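Local coordinates for helicase of the snf2/rad54 family (Sulfolobus solfataricus, PDB 1Z5Z), which forms the C-terminal domain of a SWI2/SNF2-type ATPase that probably couples ATP hydrolysis to movement along double-stranded DNA, at residues A[95-100]-A[218-223]; A[30-35]-A[229-234]. All blocks are in the same frame, centred on the assembly; numbering follows the deposited sequence.

Contact 1. Residues A[95-100]-A[218-223]; sequences SGKMIR and HKLISV
Lys97 lays the methylenes of its side chain over Leu220 where the first turn of helix 96-110 rests on strand 216-222 of the parallel sheet in a RecA-like helicase C-terminal domain. The lysine chain is extended beyond CG and crosses the leucine at a slant. Lys97 CB lies 3.9 Å from Leu220 CD1, and further along Lys97 CD passes 4.0 Å from Leu220 CB. With CG anti to its carbonyl carbon (chi1 -56°), Leu220 turns its branch toward the first turn of the helix, and CD1 also meets the backbone oxygen of Lys97; Thr101 and Ile104 of the same helix pack on the same leucine. The contact between the two segments is largely a packing of hydrocarbon on hydrocarbon, but the buried lysine tip is well supplied: Lys97 NZ forms salt bridges with Glu227 and Asp80 and a hydrogen bond to Phe190 O. These acidic partners probably stabilise the positive charge in the interior. The helix begins just before the lysine, with Ser95 as N-cap: its OG accepts from Met98 N at 2.9 Å, in a nearly straight bond (167°). Two residues beyond Leu220, Ser222 OG comes to 3.5 Å from Lys97 CE.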
ATOM      1  N   SER A  95       3.281   7.981   9.921  1.00 35.12           N
ATOM      2  CA  SER A  95       2.531   6.899   9.294  1.00 32.35           C
ATOM      3  C   SER A  95       2.249   5.634  10.149  1.00 30.02           C
ATOM      4  O   SER A  95       3.154   4.928  10.536  1.00 31.06           O
ATOM      5  CB  SER A  95       3.252   6.517   7.959  1.00 29.08           C
ATOM      6  OG  SER A  95       2.847   5.219   7.504  1.00 30.39           O
ATOM      7  N   GLY A  96       0.978   5.351  10.416  1.00 34.39           N
ATOM      8  CA  GLY A  96       0.641   4.135  11.152  1.00 32.70           C
ATOM      9  C   GLY A  96       1.325   2.913  10.547  1.00 35.66           C
ATOM     10  O   GLY A  96       1.846   2.080  11.294  1.00 30.27           O
ATOM     11  N   LYS A  97       1.339   2.815   9.201  1.00 30.12           N
ATOM     12  CA  LYS A  97       1.975   1.705   8.473  1.00 28.94           C
ATOM     13  C   LYS A  97       3.487   1.657   8.628  1.00 28.54           C
ATOM     14  O   LYS A  97       4.065   0.591   8.827  1.00 30.65           O
ATOM     15  CB  LYS A  97       1.647   1.772   6.953  1.00 29.17           C
ATOM     16  CG  LYS A  97       0.230   1.330   6.590  1.00 26.39           C
ATOM     17  CD  LYS A  97       0.100   1.108   5.069  1.00 26.11           C
ATOM     18  CE  LYS A  97      -1.322   0.807   4.679  1.00 26.26           C
ATOM     19  NZ  LYS A  97      -1.470   0.788   3.211  1.00 27.56           N
ATOM     20  N   MET A  98       4.134   2.813   8.497  1.00 28.61           N
ATOM     21  CA  MET A  98       5.581   2.904   8.660  1.00 29.13           C
ATOM     22  C   MET A  98       5.928   2.481  10.090  1.00 33.43           C
ATOM     23  O   MET A  98       6.910   1.786  10.321  1.00 33.14           O
ATOM     24  CB  MET A  98       6.044   4.350   8.440  1.00 31.11           C
ATOM     25  CG  MET A  98       6.949   4.618   7.251  1.00 34.34           C
ATOM     26  SD  MET A  98       7.345   3.311   6.059  1.00 36.08           S
ATOM     27  CE  MET A  98       8.777   2.769   6.846  1.00 30.92           C
ATOM     28  N   ILE A  99       5.119   2.902  11.052  1.00 34.16           N
ATOM     29  CA  ILE A  99       5.385   2.548  12.439  1.00 37.28           C
ATOM     30  C   ILE A  99       5.347   1.028  12.610  1.00 37.06           C
ATOM     31  O   ILE A  99       6.214   0.468  13.276  1.00 34.50           O
ATOM     32  CB  ILE A  99       4.357   3.223  13.377  1.00 38.60           C
ATOM     33  CG1 ILE A  99       4.682   4.706  13.506  1.00 38.20           C
ATOM     34  CG2 ILE A  99       4.345   2.533  14.766  1.00 43.19           C
ATOM     35  CD1 ILE A  99       3.478   5.559  13.953  1.00 39.80           C
ATOM     36  N   ARG A 100       4.358   0.358  12.022  1.00 34.48           N
ATOM     37  CA  ARG A 100       4.311  -1.086  12.161  1.00 36.18           C
ATOM     38  C   ARG A 100       5.419  -1.730  11.336  1.00 35.47           C
ATOM     39  O   ARG A 100       5.947  -2.776  11.719  1.00 33.94           O
ATOM     40  CB  ARG A 100       2.956  -1.662  11.711  1.00 38.95           C
ATOM     41  CG  ARG A 100       1.816  -1.333  12.634  1.00 47.76           C
ATOM     42  CD  ARG A 100       1.912  -2.136  13.925  1.00 53.91           C
ATOM     43  NE  ARG A 100       0.778  -3.044  14.049  1.00 59.25           N
ATOM     44  CZ  ARG A 100       0.876  -4.371  14.049  1.00 60.69           C
ATOM     45  NH1 ARG A 100      -0.229  -5.109  14.156  1.00 58.86           N
ATOM     46  NH2 ARG A 100       2.075  -4.956  13.948  1.00 57.82           N
ATOM     47  N   HIS A 218       3.180 -10.450   5.107  1.00 32.24           N
ATOM     48  CA  HIS A 218       2.405  -9.474   5.881  1.00 31.27           C
ATOM     49  C   HIS A 218       1.641  -8.489   4.978  1.00 33.09           C
ATOM     50  O   HIS A 218       2.220  -7.854   4.083  1.00 34.06           O
ATOM     51  CB  HIS A 218       3.296  -8.628   6.809  1.00 34.11           C
ATOM     52  CG  HIS A 218       4.016  -9.405   7.865  1.00 38.88           C
ATOM     53  ND1 HIS A 218       5.390  -9.552   7.875  1.00 37.74           N
ATOM     54  CD2 HIS A 218       3.566 -10.026   8.982  1.00 37.72           C
ATOM     55  CE1 HIS A 218       5.750 -10.220   8.955  1.00 40.60           C
ATOM     56  NE2 HIS A 218       4.662 -10.519   9.646  1.00 43.03           N
ATOM     57  N   LYS A 219       0.353  -8.323   5.212  1.00 31.12           N
ATOM     58  CA  LYS A 219      -0.412  -7.364   4.403  1.00 33.79           C
ATOM     59  C   LYS A 219      -0.825  -6.240   5.310  1.00 34.93           C
ATOM     60  O   LYS A 219      -1.628  -6.455   6.214  1.00 35.94           O
ATOM     61  CB  LYS A 219      -1.673  -7.985   3.802  1.00 35.95           C
ATOM     62  CG  LYS A 219      -1.415  -8.973   2.709  1.00 41.68           C
ATOM     63  CD  LYS A 219      -2.700  -9.761   2.395  1.00 47.11           C
ATOM     64  CE  LYS A 219      -3.886  -8.835   2.181  1.00 50.35           C
ATOM     65  NZ  LYS A 219      -5.143  -9.368   2.783  1.00 52.96           N
ATOM     66  N   LEU A 220      -0.289  -5.040   5.079  1.00 27.45           N
ATOM     67  CA  LEU A 220      -0.642  -3.925   5.918  1.00 29.60           C
ATOM     68  C   LEU A 220      -2.039  -3.428   5.544  1.00 29.53           C
ATOM     69  O   LEU A 220      -2.336  -3.235   4.360  1.00 28.90           O
ATOM     70  CB  LEU A 220       0.395  -2.804   5.764  1.00 28.62           C
ATOM     71  CG  LEU A 220       1.861  -3.212   6.053  1.00 30.75           C
ATOM     72  CD1 LEU A 220       2.678  -1.957   6.254  1.00 30.37           C
ATOM     73  CD2 LEU A 220       1.980  -4.090   7.304  1.00 31.65           C
ATOM     74  N   ILE A 221      -2.885  -3.192   6.542  1.00 25.63           N
ATOM     75  CA  ILE A 221      -4.254  -2.709   6.292  1.00 30.60           C
ATOM     76  C   ILE A 221      -4.618  -1.581   7.223  1.00 32.45           C
ATOM     77  O   ILE A 221      -4.520  -1.743   8.446  1.00 32.33           O
ATOM     78  CB  ILE A 221      -5.278  -3.838   6.493  1.00 33.88           C
ATOM     79  CG1 ILE A 221      -5.086  -4.911   5.417  1.00 33.47           C
ATOM     80  CG2 ILE A 221      -6.709  -3.280   6.407  1.00 29.79           C
ATOM     81  CD1 ILE A 221      -6.069  -6.074   5.578  1.00 42.52           C
ATOM     82  N   SER A 222      -5.008  -0.429   6.677  1.00 29.40           N
ATOM     83  CA  SER A 222      -5.394   0.700   7.520  1.00 32.98           C
ATOM     84  C   SER A 222      -6.770   0.524   8.185  1.00 31.95           C
ATOM     85  O   SER A 222      -7.816   0.424   7.518  1.00 26.70           O
ATOM     86  CB  SER A 222      -5.336   2.007   6.728  1.00 31.15           C
ATOM     87  OG  SER A 222      -3.972   2.298   6.492  1.00 37.44           O
ATOM     88  N   VAL A 223      -6.744   0.459   9.520  1.00 32.80           N
ATOM     89  CA  VAL A 223      -7.952   0.244  10.318  1.00 33.87           C
ATOM     90  C   VAL A 223      -9.026   1.261  10.043  1.00 32.97           C
ATOM     91  O   VAL A 223      -8.783   2.467  10.077  1.00 30.89           O
ATOM     92  CB  VAL A 223      -7.632   0.230  11.856  1.00 39.60           C
ATOM     93  CG1 VAL A 223      -8.942   0.156  12.663  1.00 39.63           C
ATOM     94  CG2 VAL A 223      -6.728  -0.993  12.188  1.00 33.57           C
TER

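Contact 2. Residues A[30-35]-A[229-234]; sequences ETNVYC and KIDQLL
Asn32 ND2 donates two hydrogen bonds, one to Tyr34 OH on its own strand and one, of 3.0 Å, to Asp231 OD1; the latter links edge strand 29-35 of the parallel RecA-like sheet to helix 226-236, joined to the strand here by this one side-chain pair. The two side chains come from opposite directions, their amide and carboxylate planes 70° apart, and the donor meets OD1 from above the carboxylate plane. The bond is bent, with an angle of 147° at the hydrogen. In Asp231, CG anti to the backbone N (chi1 -166°) points the carboxylate at the strand. The other carboxylate oxygen, OD2, is held by salt bridges to Lys219 and Arg192; these two cations probably keep the aspartate ionised. Lys219 also donates to Asn32 OD1, so both ends of the amide are engaged and its flip is fixed. Replacing Asn32 with an alanine would probably leave Asp231 OD1 without this amide donor and Lys219 without one of its acceptors, weakening the tie between strand and helix. Around this polar bridge, the side chains of Asn32 and Asp231 both touch Ile221 of the neighbouring strand. Tyr34 OH lies 3.1 Å from Asn32 ND2, close to the amide plane.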
ATOM      1  N   GLU A  30       0.398 -16.292   5.216  1.00 72.95           N
ATOM      2  CA  GLU A  30       0.022 -14.919   4.872  1.00 72.80           C
ATOM      3  C   GLU A  30      -0.985 -14.382   5.881  1.00 70.87           C
ATOM      4  O   GLU A  30      -1.896 -15.106   6.302  1.00 73.61           O
ATOM      5  CB  GLU A  30      -0.593 -14.856   3.472  1.00 74.37           C
ATOM      6  CG  GLU A  30      -0.992 -13.442   3.066  1.00 77.48           C
ATOM      7  CD  GLU A  30      -1.913 -13.424   1.865  1.00 79.58           C
ATOM      8  OE1 GLU A  30      -1.571 -14.075   0.848  1.00 82.05           O
ATOM      9  OE2 GLU A  30      -2.976 -12.759   1.942  1.00 78.67           O
ATOM     10  N   THR A  31      -0.856 -13.113   6.252  1.00 65.68           N
ATOM     11  CA  THR A  31      -1.757 -12.557   7.243  1.00 59.56           C
ATOM     12  C   THR A  31      -1.837 -11.024   7.234  1.00 56.81           C
ATOM     13  O   THR A  31      -0.878 -10.324   6.893  1.00 55.93           O
ATOM     14  CB  THR A  31      -1.337 -13.000   8.684  1.00 58.85           C
ATOM     15  N   ASN A  32      -2.993 -10.510   7.639  1.00 52.87           N
ATOM     16  CA  ASN A  32      -3.228  -9.075   7.711  1.00 46.25           C
ATOM     17  C   ASN A  32      -2.593  -8.454   8.945  1.00 43.15           C
ATOM     18  O   ASN A  32      -2.602  -9.042  10.018  1.00 41.84           O
ATOM     19  CB  ASN A  32      -4.729  -8.800   7.731  1.00 45.80           C
ATOM     20  CG  ASN A  32      -5.381  -9.019   6.373  1.00 49.77           C
ATOM     21  OD1 ASN A  32      -4.700  -9.123   5.347  1.00 46.83           O
ATOM     22  ND2 ASN A  32      -6.707  -9.066   6.358  1.00 47.95           N
ATOM     23  N   VAL A  33      -2.015  -7.270   8.783  1.00 38.02           N
ATOM     24  CA  VAL A  33      -1.427  -6.541   9.891  1.00 35.98           C
ATOM     25  C   VAL A  33      -2.219  -5.226   9.925  1.00 40.23           C
ATOM     26  O   VAL A  33      -2.116  -4.396   9.014  1.00 37.54           O
ATOM     27  CB  VAL A  33       0.078  -6.284   9.647  1.00 36.73           C
ATOM     28  CG1 VAL A  33       0.614  -5.210  10.615  1.00 35.37           C
ATOM     29  CG2 VAL A  33       0.861  -7.606   9.813  1.00 36.73           C
ATOM     30  N   TYR A  34      -3.055  -5.061  10.950  1.00 38.70           N
ATOM     31  CA  TYR A  34      -3.890  -3.861  11.086  1.00 39.69           C
ATOM     32  C   TYR A  34      -3.129  -2.719  11.709  1.00 38.50           C
ATOM     33  O   TYR A  34      -2.523  -2.841  12.775  1.00 39.30           O
ATOM     34  CB  TYR A  34      -5.137  -4.179  11.892  1.00 35.70           C
ATOM     35  CG  TYR A  34      -5.957  -5.224  11.189  1.00 37.62           C
ATOM     36  CD1 TYR A  34      -6.815  -4.875  10.162  1.00 35.22           C
ATOM     37  CD2 TYR A  34      -5.804  -6.587  11.496  1.00 38.95           C
ATOM     38  CE1 TYR A  34      -7.509  -5.852   9.429  1.00 36.75           C
ATOM     39  CE2 TYR A  34      -6.491  -7.575  10.780  1.00 36.18           C
ATOM     40  CZ  TYR A  34      -7.338  -7.191   9.749  1.00 39.16           C
ATOM     41  OH  TYR A  34      -8.026  -8.127   9.034  1.00 42.73           O
ATOM     42  N   CYS A  35      -3.165  -1.599  11.016  1.00 34.58           N
ATOM     43  CA  CYS A  35      -2.435  -0.437  11.439  1.00 34.22           C
ATOM     44  C   CYS A  35      -3.383   0.727  11.532  1.00 34.81           C
ATOM     45  O   CYS A  35      -4.078   1.051  10.571  1.00 36.44           O
ATOM     46  CB  CYS A  35      -1.341  -0.092  10.412  1.00 34.65           C
ATOM     47  SG  CYS A  35      -0.319  -1.451   9.796  1.00 33.87           S
ATOM     48  N   LYS A 229     -12.268  -2.259   4.318  1.00 32.38           N
ATOM     49  CA  LYS A 229     -13.529  -2.599   3.639  1.00 35.34           C
ATOM     50  C   LYS A 229     -13.351  -3.468   2.424  1.00 38.54           C
ATOM     51  O   LYS A 229     -14.053  -4.467   2.245  1.00 37.79           O
ATOM     52  CB  LYS A 229     -14.264  -1.344   3.193  1.00 36.05           C
ATOM     53  CG  LYS A 229     -15.169  -0.740   4.231  1.00 39.61           C
ATOM     54  CD  LYS A 229     -14.460  -0.535   5.518  1.00 43.18           C
ATOM     55  CE  LYS A 229     -15.345   0.172   6.496  1.00 40.73           C
ATOM     56  NZ  LYS A 229     -14.486   1.175   7.105  1.00 38.47           N
ATOM     57  N   ILE A 230     -12.441  -3.063   1.553  1.00 35.95           N
ATOM     58  CA  ILE A 230     -12.207  -3.859   0.374  1.00 38.17           C
ATOM     59  C   ILE A 230     -11.688  -5.239   0.751  1.00 37.35           C
ATOM     60  O   ILE A 230     -12.136  -6.242   0.212  1.00 40.69           O
ATOM     61  CB  ILE A 230     -11.218  -3.170  -0.568  1.00 37.47           C
ATOM     62  CG1 ILE A 230     -11.918  -2.008  -1.264  1.00 37.12           C
ATOM     63  CG2 ILE A 230     -10.715  -4.174  -1.577  1.00 40.63           C
ATOM     64  CD1 ILE A 230     -10.992  -0.792  -1.579  1.00 38.11           C
ATOM     65  N   ASP A 231     -10.764  -5.311   1.698  1.00 39.30           N
ATOM     66  CA  ASP A 231     -10.253  -6.622   2.085  1.00 40.81           C
ATOM     67  C   ASP A 231     -11.388  -7.495   2.593  1.00 42.66           C
ATOM     68  O   ASP A 231     -11.542  -8.640   2.167  1.00 40.92           O
ATOM     69  CB  ASP A 231      -9.194  -6.492   3.172  1.00 41.21           C
ATOM     70  CG  ASP A 231      -8.411  -7.778   3.364  1.00 45.57           C
ATOM     71  OD1 ASP A 231      -8.797  -8.583   4.231  1.00 43.11           O
ATOM     72  OD2 ASP A 231      -7.410  -7.984   2.629  1.00 48.93           O
ATOM     73  N   GLN A 232     -12.181  -6.951   3.514  1.00 40.31           N
ATOM     74  CA  GLN A 232     -13.310  -7.694   4.054  1.00 43.59           C
ATOM     75  C   GLN A 232     -14.257  -8.178   2.966  1.00 43.38           C
ATOM     76  O   GLN A 232     -14.687  -9.325   2.983  1.00 43.55           O
ATOM     77  CB  GLN A 232     -14.100  -6.832   5.045  1.00 42.03           C
ATOM     78  CG  GLN A 232     -13.372  -6.622   6.352  1.00 43.08           C
ATOM     79  CD  GLN A 232     -14.051  -5.612   7.242  1.00 45.31           C
ATOM     80  OE1 GLN A 232     -13.571  -5.319   8.339  1.00 50.16           O
ATOM     81  NE2 GLN A 232     -15.168  -5.062   6.773  1.00 45.09           N
ATOM     82  N   LEU A 233     -14.592  -7.307   2.024  1.00 47.01           N
ATOM     83  CA  LEU A 233     -15.516  -7.687   0.946  1.00 52.47           C
ATOM     84  C   LEU A 233     -15.059  -8.876   0.077  1.00 55.23           C
ATOM     85  O   LEU A 233     -15.873  -9.742  -0.278  1.00 55.87           O
ATOM     86  CB  LEU A 233     -15.770  -6.496   0.040  1.00 54.50           C
ATOM     87  CG  LEU A 233     -16.862  -5.534   0.453  1.00 57.46           C
ATOM     88  CD1 LEU A 233     -16.848  -4.358  -0.498  1.00 57.99           C
ATOM     89  CD2 LEU A 233     -18.225  -6.247   0.440  1.00 58.95           C
ATOM     90  N   LEU A 234     -13.774  -8.904  -0.288  1.00 57.78           N
ATOM     91  CA  LEU A 234     -13.245  -9.988  -1.106  1.00 58.12           C
ATOM     92  C   LEU A 234     -13.264 -11.284  -0.322  1.00 60.18           C
ATOM     93  O   LEU A 234     -13.733 -12.303  -0.816  1.00 62.44           O
ATOM     94  CB  LEU A 234     -11.806  -9.705  -1.518  1.00 58.24           C
ATOM     95  CG  LEU A 234     -11.445  -8.401  -2.222  1.00 59.87           C
ATOM     96  CD1 LEU A 234      -9.984  -8.471  -2.657  1.00 62.36           C
ATOM     97  CD2 LEU A 234     -12.349  -8.169  -3.420  1.00 61.18           C
TER

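From the N terminus, the chain first forms edge strand 29-35, half of contact 2, and reaches the start of helix 96-110 in contact 1. It then runs through the other sheet strands to 216-222, which closes contact 1 after 117 intervening residues. Helix 226-236 follows directly and closes contact 2, so the loop of contact 1 is nested inside that of contact 2. Strands 29-35 and 216-222 are parallel neighbours in the sheet, and the centres of the contacts lie about 11 Å apart. Lys219 and Ile221, on the strand of contact 1, reach the residue pair of contact 2. Contact 1 ties helix 96-110 to strand 216-222, and contact 2 ties helix 226-236 to edge strand 29-35.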